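Local coordinates for restriction endonuclease PacI (PDB 3M7K), which cleaves DNA at a rare eight-base-pair target as an HNH restriction endonuclease with a beta-beta-alpha-metal active site, with an unusual disruption of the target site, at a contact of chain A with DNA. Residues are numbered along the deposited sequence; one frame, centred on the assembly and turned at random.

A contact of chain A with DNA. Residues 28, 31-32, 36, 82. With nucleotides of chain C; nucleotides of chain B.
Asn32 and Asn36, one turn apart on helix 25-40, read successive adenines with the same paired amide grip. Asn32 OD1 accepts the exocyclic amine N6 of DA3 of chain B at 2.9 Å, and its ND2 gives a hydrogen to that base's N7 at 3.1 Å. The acceptor N7 lies near the amide plane, whereas the amine is tilted 29° from the carbonyl plane. Asn36 repeats this on the base-paired DA2 of chain B, in the major groove: OD1 takes N6 at 3.0 Å and ND2 reaches N7, again nearly in plane. With CG anti to the carbonyl carbon (chi1 -77°), the Asn32 amide also passes over the face of DA2 at its C8-N7 rim, CG 3.3 Å from C8. Water 1 links Asn32 ND2 to the phosphate oxygen OP2 of DA3. An alanine in place of Asn32 would probably leave the Hoogsteen edge of unpaired DA3 without its amide partner, uncover the rim of DA2 and let DA3 turn more freely. Met28, its chain bent at chi2 and chi3, lays SD over the C8-N7 rim of DA3, 3.5 Å from C8. Arg82 CG packs from the other side of that base's plane, at its C2 rim, and NH1 holds water 2, which meets N1. The same NH1 donates to O2 of DC5 of chain C at 2.8 Å in the minor groove, a bent bond (136° at H). The guanidinium meets this partner with its edge rather than stacking, and its positive charge would be expected to favour the carbonyl oxygen. Together the helix and Arg82 hold an adenine lacking its partner beside an intact DG4-DC5 pair, which probably couples sequence recognition to target-site disruption.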
ATOM      1  N   MET A  28      -0.925 -11.659 -22.006  1.00 39.09           N
ATOM      2  CA  MET A  28      -0.573 -12.041 -20.637  1.00 38.83           C
ATOM      3  C   MET A  28      -1.464 -11.295 -19.638  1.00 37.90           C
ATOM      4  O   MET A  28      -1.948 -11.889 -18.676  1.00 38.07           O
ATOM      5  CB  MET A  28       0.923 -11.808 -20.380  1.00 40.12           C
ATOM      6  CG  MET A  28       1.421 -12.056 -18.953  1.00 43.23           C
ATOM      7  SD  MET A  28       1.881 -13.761 -18.565  1.00 51.34           S
ATOM      8  CE  MET A  28       0.269 -14.530 -18.303  1.00 48.39           C
ATOM      9  N   GLN A  31      -4.936 -12.905 -19.747  1.00 38.27           N
ATOM     10  CA  GLN A  31      -4.882 -14.204 -19.050  1.00 39.02           C
ATOM     11  C   GLN A  31      -4.945 -13.992 -17.531  1.00 38.42           C
ATOM     12  O   GLN A  31      -5.709 -14.667 -16.828  1.00 37.71           O
ATOM     13  CB  GLN A  31      -3.592 -14.961 -19.440  1.00 39.70           C
ATOM     14  CG  GLN A  31      -3.416 -16.352 -18.810  1.00 44.11           C
ATOM     15  CD  GLN A  31      -2.090 -17.055 -19.220  1.00 48.86           C
ATOM     16  OE1 GLN A  31      -1.463 -17.746 -18.410  1.00 50.93           O
ATOM     17  NE2 GLN A  31      -1.673 -16.875 -20.480  1.00 50.61           N
ATOM     18  N   ASN A  32      -4.171 -13.020 -17.039  1.00 37.69           N
ATOM     19  CA  ASN A  32      -4.139 -12.725 -15.617  1.00 37.63           C
ATOM     20  C   ASN A  32      -5.489 -12.213 -15.142  1.00 38.03           C
ATOM     21  O   ASN A  32      -5.968 -12.620 -14.092  1.00 37.70           O
ATOM     22  CB  ASN A  32      -3.044 -11.696 -15.298  1.00 36.76           C
ATOM     23  CG  ASN A  32      -1.642 -12.315 -15.286  1.00 36.94           C
ATOM     24  OD1 ASN A  32      -1.460 -13.466 -14.873  1.00 36.85           O
ATOM     25  ND2 ASN A  32      -0.651 -11.552 -15.730  1.00 34.24           N
ATOM     26  N   ASN A  36      -7.487 -14.132 -12.419  1.00 43.53           N
ATOM     27  CA  ASN A  36      -7.699 -13.365 -11.183  1.00 43.02           C
ATOM     28  C   ASN A  36      -9.183 -13.215 -10.835  1.00 43.70           C
ATOM     29  O   ASN A  36      -9.565 -13.388  -9.684  1.00 42.95           O
ATOM     30  CB  ASN A  36      -7.001 -12.008 -11.228  1.00 41.43           C
ATOM     31  CG  ASN A  36      -5.474 -12.139 -11.252  1.00 39.80           C
ATOM     32  OD1 ASN A  36      -4.923 -13.215 -10.974  1.00 38.26           O
ATOM     33  ND2 ASN A  36      -4.789 -11.052 -11.573  1.00 33.70           N
ATOM     34  N   ARG A  82       5.671 -13.538  -7.977  1.00 39.21           N
ATOM     35  CA  ARG A  82       6.562 -14.663  -8.309  1.00 40.89           C
ATOM     36  C   ARG A  82       8.016 -14.221  -8.402  1.00 41.45           C
ATOM     37  O   ARG A  82       8.891 -15.042  -8.635  1.00 42.84           O
ATOM     38  CB  ARG A  82       6.125 -15.373  -9.608  1.00 41.04           C
ATOM     39  CG  ARG A  82       4.665 -15.773  -9.650  1.00 41.75           C
ATOM     40  CD  ARG A  82       4.282 -16.723  -8.530  1.00 43.55           C
ATOM     41  NE  ARG A  82       5.081 -17.946  -8.527  1.00 46.70           N
ATOM     42  CZ  ARG A  82       4.791 -19.039  -9.233  1.00 48.10           C
ATOM     43  NH1 ARG A  82       3.713 -19.082 -10.013  1.00 48.81           N
ATOM     44  NH2 ARG A  82       5.584 -20.098  -9.157  1.00 48.04           N
TER
ATOM     45  P    DC C   5      -4.401 -23.564  -9.834  1.00 72.07           P
ATOM     46  OP1  DC C   5      -5.240 -24.521  -9.072  1.00 72.64           O
ATOM     47  OP2  DC C   5      -4.855 -22.156  -9.950  1.00 71.75           O
ATOM     48  O5'  DC C   5      -2.929 -23.605  -9.224  1.00 70.79           O
ATOM     49  C5'  DC C   5      -2.169 -22.434  -9.253  1.00 67.34           C
ATOM     50  C4'  DC C   5      -0.689 -22.731  -9.222  1.00 64.75           C
ATOM     51  O4'  DC C   5      -0.139 -22.501 -10.546  1.00 63.04           O
ATOM     52  C3'  DC C   5       0.018 -21.764  -8.279  1.00 63.16           C
ATOM     53  O3'  DC C   5       1.194 -22.335  -7.717  1.00 63.14           O
ATOM     54  C2'  DC C   5       0.367 -20.599  -9.191  1.00 62.36           C
ATOM     55  C1'  DC C   5       0.627 -21.297 -10.528  1.00 61.98           C
ATOM     56  N1   DC C   5       0.318 -20.393 -11.678  1.00 59.78           N
ATOM     57  C2   DC C   5       1.376 -19.953 -12.495  1.00 59.49           C
ATOM     58  O2   DC C   5       2.531 -20.335 -12.271  1.00 59.83           O
ATOM     59  N3   DC C   5       1.108 -19.117 -13.531  1.00 60.05           N
ATOM     60  C4   DC C   5      -0.151 -18.713 -13.763  1.00 60.13           C
ATOM     61  N4   DC C   5      -0.348 -17.893 -14.803  1.00 59.34           N
ATOM     62  C5   DC C   5      -1.247 -19.147 -12.941  1.00 60.10           C
ATOM     63  C6   DC C   5      -0.965 -19.974 -11.915  1.00 59.79           C
TER
ATOM     64  P    DA B   2      -1.058  -6.093 -12.205  1.00 21.36           P
ATOM     65  OP1  DA B   2      -0.398  -4.771 -12.174  1.00 21.57           O
ATOM     66  OP2  DA B   2      -2.003  -6.406 -13.302  1.00 20.99           O
ATOM     67  O5'  DA B   2       0.005  -7.278 -12.133  1.00 21.66           O
ATOM     68  C5'  DA B   2       1.341  -7.012 -11.644  1.00 22.68           C
ATOM     69  C4'  DA B   2       2.331  -8.034 -12.187  1.00 24.09           C
ATOM     70  O4'  DA B   2       2.030  -9.342 -11.641  1.00 25.38           O
ATOM     71  C3'  DA B   2       2.331  -8.247 -13.697  1.00 25.72           C
ATOM     72  O3'  DA B   2       3.688  -8.518 -14.142  1.00 26.84           O
ATOM     73  C2'  DA B   2       1.404  -9.446 -13.926  1.00 25.67           C
ATOM     74  C1'  DA B   2       1.613 -10.260 -12.643  1.00 27.24           C
ATOM     75  N9   DA B   2       0.425 -10.913 -12.086  1.00 27.46           N
ATOM     76  C8   DA B   2      -0.897 -10.761 -12.419  1.00 28.43           C
ATOM     77  N7   DA B   2      -1.730 -11.500 -11.710  1.00 28.05           N
ATOM     78  C5   DA B   2      -0.890 -12.174 -10.836  1.00 28.33           C
ATOM     79  C6   DA B   2      -1.138 -13.103  -9.802  1.00 29.27           C
ATOM     80  N6   DA B   2      -2.372 -13.509  -9.482  1.00 26.88           N
ATOM     81  N1   DA B   2      -0.068 -13.592  -9.111  1.00 29.90           N
ATOM     82  C2   DA B   2       1.161 -13.176  -9.447  1.00 29.76           C
ATOM     83  N3   DA B   2       1.518 -12.296 -10.406  1.00 30.19           N
ATOM     84  C4   DA B   2       0.433 -11.830 -11.057  1.00 29.13           C
ATOM     85  P    DA B   3       4.040  -8.350 -15.703  1.00 29.33           P
ATOM     86  OP1  DA B   3       4.744  -7.058 -15.897  1.00 28.64           O
ATOM     87  OP2  DA B   3       2.837  -8.654 -16.522  1.00 28.71           O
ATOM     88  O5'  DA B   3       5.036  -9.558 -15.902  1.00 30.29           O
ATOM     89  C5'  DA B   3       6.426  -9.420 -15.691  1.00 34.19           C
ATOM     90  C4'  DA B   3       7.109 -10.786 -15.788  1.00 37.06           C
ATOM     91  O4'  DA B   3       6.349 -11.747 -15.014  1.00 36.98           O
ATOM     92  C3'  DA B   3       7.195 -11.422 -17.174  1.00 39.96           C
ATOM     93  O3'  DA B   3       8.282 -12.339 -17.192  1.00 44.99           O
ATOM     94  C2'  DA B   3       5.882 -12.193 -17.283  1.00 39.05           C
ATOM     95  C1'  DA B   3       5.756 -12.727 -15.855  1.00 37.62           C
ATOM     96  N9   DA B   3       4.379 -12.940 -15.403  1.00 36.16           N
ATOM     97  C8   DA B   3       3.261 -12.234 -15.747  1.00 35.54           C
ATOM     98  N7   DA B   3       2.167 -12.661 -15.156  1.00 35.41           N
ATOM     99  C5   DA B   3       2.607 -13.733 -14.378  1.00 36.22           C
ATOM    100  C6   DA B   3       1.954 -14.629 -13.490  1.00 35.60           C
ATOM    101  N6   DA B   3       0.644 -14.609 -13.232  1.00 34.65           N
ATOM    102  N1   DA B   3       2.705 -15.558 -12.860  1.00 35.44           N
ATOM    103  C2   DA B   3       4.023 -15.612 -13.096  1.00 35.25           C
ATOM    104  N3   DA B   3       4.745 -14.830 -13.896  1.00 36.76           N
ATOM    105  C4   DA B   3       3.969 -13.906 -14.514  1.00 36.31           C
ATOM    106  P    DG B   4       9.371 -12.355 -18.370  1.00 46.23           P
ATOM    107  OP1  DG B   4      10.130 -11.093 -18.360  1.00 47.50           O
ATOM    108  OP2  DG B   4       8.657 -12.705 -19.607  1.00 48.86           O
ATOM    109  O5'  DG B   4      10.310 -13.596 -18.010  1.00 49.67           O
ATOM    110  C5'  DG B   4      10.534 -13.922 -16.652  1.00 52.33           C
ATOM    111  C4'  DG B   4       9.834 -15.208 -16.254  1.00 54.98           C
ATOM    112  O4'  DG B   4       8.420 -15.162 -16.509  1.00 54.94           O
ATOM    113  C3'  DG B   4      10.274 -16.464 -16.992  1.00 56.77           C
ATOM    114  O3'  DG B   4      11.228 -17.116 -16.182  1.00 59.28           O
ATOM    115  C2'  DG B   4       8.993 -17.290 -17.177  1.00 56.41           C
ATOM    116  C1'  DG B   4       8.015 -16.497 -16.331  1.00 55.31           C
ATOM    117  N9   DG B   4       6.592 -16.553 -16.637  1.00 54.39           N
ATOM    118  C8   DG B   4       5.897 -15.897 -17.628  1.00 53.63           C
ATOM    119  N7   DG B   4       4.614 -16.138 -17.608  1.00 53.47           N
ATOM    120  C5   DG B   4       4.456 -17.000 -16.535  1.00 53.28           C
ATOM    121  C6   DG B   4       3.301 -17.607 -16.009  1.00 53.53           C
ATOM    122  O6   DG B   4       2.141 -17.481 -16.397  1.00 55.15           O
ATOM    123  N1   DG B   4       3.577 -18.414 -14.903  1.00 54.73           N
ATOM    124  C2   DG B   4       4.831 -18.608 -14.366  1.00 54.61           C
ATOM    125  N2   DG B   4       4.923 -19.412 -13.296  1.00 55.37           N
ATOM    126  N3   DG B   4       5.927 -18.044 -14.849  1.00 54.73           N
ATOM    127  C4   DG B   4       5.662 -17.261 -15.925  1.00 53.95           C
TER
HETATM  128  O   HOH W   1       0.049  -8.895 -16.944  1.00 32.44           O
HETATM  129  O   HOH W   2       1.309 -17.121 -10.738  1.00 49.18           O